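Membrane lipoprotein TpN32 (Treponema pallidum, PDB 1XS5) probably serves as the L-methionine-binding lipoprotein of a periplasmic-type uptake system, holding the amino acid in the cleft between two lobes. Local coordinates at residues A[35-39]-A[40-44]. Sequence-based numbering, arbitrary orientation.
With MET (methionine), chain B.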
loop_
_atom_site.group_PDB
_atom_site.type_symbol
_atom_site.label_atom_id
_atom_site.label_comp_id
_atom_site.label_asym_id
_atom_site.label_seq_id
_atom_site.Cartn_x
_atom_site.Cartn_y
_atom_site.Cartn_z
ATOM N N VAL A 35 12.111 -12.558 -1.621
ATOM C CA VAL A 35 13.105 -11.723 -2.282
ATOM C C VAL A 35 12.825 -10.258 -1.955
ATOM O O VAL A 35 11.748 -9.743 -2.264
ATOM C CB VAL A 35 13.000 -11.969 -3.806
ATOM C CG1 VAL A 35 14.117 -11.206 -4.555
ATOM C CG2 VAL A 35 13.025 -13.501 -4.077
ATOM N N GLU A 36 13.791 -9.581 -1.355
ATOM C CA GLU A 36 13.596 -8.194 -0.922
ATOM C C GLU A 36 14.053 -7.137 -1.922
ATOM O O GLU A 36 15.219 -7.113 -2.342
ATOM C CB GLU A 36 14.336 -7.991 0.411
ATOM C CG GLU A 36 14.249 -9.191 1.355
ATOM C CD GLU A 36 15.298 -9.140 2.490
ATOM O OE1 GLU A 36 15.381 -8.103 3.176
ATOM O OE2 GLU A 36 16.039 -10.137 2.693
ATOM N N PHE A 37 13.128 -6.241 -2.267
ATOM C CA PHE A 37 13.368 -5.164 -3.220
ATOM C C PHE A 37 13.273 -3.813 -2.548
ATOM O O PHE A 37 12.790 -3.726 -1.432
ATOM C CB PHE A 37 12.312 -5.228 -4.327
ATOM C CG PHE A 37 12.525 -6.354 -5.301
ATOM C CD1 PHE A 37 12.130 -7.645 -4.992
ATOM C CD2 PHE A 37 13.125 -6.109 -6.528
ATOM C CE1 PHE A 37 12.323 -8.686 -5.893
ATOM C CE2 PHE A 37 13.339 -7.136 -7.452
ATOM C CZ PHE A 37 12.942 -8.423 -7.139
ATOM N N THR A 38 13.674 -2.744 -3.246
ATOM C CA THR A 38 13.625 -1.416 -2.663
ATOM C C THR A 38 12.675 -0.463 -3.365
ATOM O O THR A 38 12.481 0.659 -2.924
ATOM C CB THR A 38 15.033 -0.747 -2.666
ATOM O OG1 THR A 38 15.436 -0.477 -4.019
ATOM C CG2 THR A 38 16.051 -1.660 -2.065
ATOM N N ASN A 39 12.097 -0.852 -4.485
ATOM C CA ASN A 39 11.182 0.089 -5.108
ATOM C C ASN A 39 10.081 -0.554 -5.861
ATOM O O ASN A 39 10.188 -1.716 -6.249
ATOM C CB ASN A 39 11.897 1.137 -5.959
ATOM C CG ASN A 39 12.526 0.572 -7.191
ATOM O OD1 ASN A 39 11.899 0.481 -8.259
ATOM N ND2 ASN A 39 13.798 0.196 -7.064
ATOM N N TYR A 40 8.996 0.202 -6.011
ATOM C CA TYR A 40 7.793 -0.310 -6.658
ATOM C C TYR A 40 7.966 -0.855 -8.096
ATOM O O TYR A 40 7.468 -1.952 -8.440
ATOM C CB TYR A 40 6.696 0.771 -6.680
ATOM C CG TYR A 40 6.230 1.341 -5.341
ATOM C CD1 TYR A 40 6.306 0.610 -4.148
ATOM C CD2 TYR A 40 5.601 2.601 -5.298
ATOM C CE1 TYR A 40 5.748 1.120 -2.941
ATOM C CE2 TYR A 40 5.047 3.129 -4.090
ATOM C CZ TYR A 40 5.117 2.381 -2.924
ATOM O OH TYR A 40 4.478 2.873 -1.799
ATOM N N VAL A 41 8.658 -0.099 -8.930
ATOM C CA VAL A 41 8.818 -0.504 -10.313
ATOM C C VAL A 41 9.646 -1.769 -10.460
ATOM O O VAL A 41 9.288 -2.677 -11.218
ATOM C CB VAL A 41 9.416 0.669 -11.121
ATOM C CG1 VAL A 41 9.747 0.215 -12.556
ATOM C CG2 VAL A 41 8.385 1.845 -11.133
ATOM N N ALA A 42 10.731 -1.845 -9.702
ATOM C CA ALA A 42 11.580 -3.032 -9.784
ATOM C C ALA A 42 10.850 -4.328 -9.437
ATOM O O ALA A 42 11.114 -5.425 -9.983
ATOM C CB ALA A 42 12.787 -2.824 -8.872
ATOM N N LEU A 43 9.937 -4.233 -8.476
ATOM C CA LEU A 43 9.187 -5.415 -8.071
ATOM C C LEU A 43 8.280 -5.917 -9.194
ATOM O O LEU A 43 8.125 -7.117 -9.388
ATOM C CB LEU A 43 8.303 -5.084 -6.840
ATOM C CG LEU A 43 9.003 -5.159 -5.470
ATOM C CD1 LEU A 43 8.394 -4.187 -4.444
ATOM C CD2 LEU A 43 8.858 -6.611 -4.989
ATOM N N ASN A 44 7.595 -4.993 -9.865
ATOM C CA ASN A 44 6.708 -5.426 -10.943
ATOM C C ASN A 44 7.472 -5.849 -12.204
ATOM O O ASN A 44 7.066 -6.792 -12.887
ATOM C CB ASN A 44 5.673 -4.330 -11.268
ATOM C CG ASN A 44 4.483 -4.352 -10.289
ATOM O OD1 ASN A 44 4.121 -5.399 -9.783
ATOM N ND2 ASN A 44 3.869 -3.188 -10.054
HETATM N N MET B . 1.014 -1.177 1.302
HETATM C CA MET B . 0.655 0.006 0.437
HETATM C C MET B . -0.728 0.611 0.762
HETATM O O MET B . -0.835 1.857 0.881
HETATM C CB MET B . 0.669 -0.399 -1.054
HETATM C CG MET B . 0.608 0.807 -1.968
HETATM S SD MET B . 0.577 0.406 -3.730
HETATM C CE MET B . 2.373 0.074 -3.971
HETATM O OXT MET B . -1.694 -0.174 0.890
#
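N39 and A42 give a compact illustration of how a chain leaving a strand is turned into a helix. OD1 of N39 accepts the backbone N of A42 at 3.0 Å, a fairly straight bond (162° at the hydrogen) whose donor lies well above the carbonyl plane. With CG lodged between its own backbone N and carbonyl carbon (chi1 68°), N39 folds its amide back over the first helical turn. This is an N-cap. The same residue's main-chain O receives N of L43 in a weak bond of 3.4 Å, while A42 CB lies 3.5 Å from N39 OD1.

The dense side of the turn lies between F37 and L43. Methyl CD2 of L43 comes to 3.4 Å from F37 CD1, and L43 CG reaches F37 CB at 3.5 Å, with L43 CA standing over one face of the ring. Beyond this pair, L43 is buried and also packs on F57 of strand 54-59.

In the periplasmic binding protein fold, this is the connection from edge strand 30-36 to helix 40-49, one strand-to-helix step in the lobe built on the six-stranded sheet, and it places a residue of the methionine pocket, Y40, at the helix start. Y40 turns away from the capping loop and offers one ring face to the bound methionine, whose terminal methyl CE lies 3.7 Å from Y40 CE1, toward the ring's rim. H62, another residue of the methionine pocket, meets the Y40 ring edge-to-face.

Packing is looser towards A42, whose CB is 4.0 Å from F37 CD2. Here F37 and N39 both keep some exposure, and T38 between them is exposed.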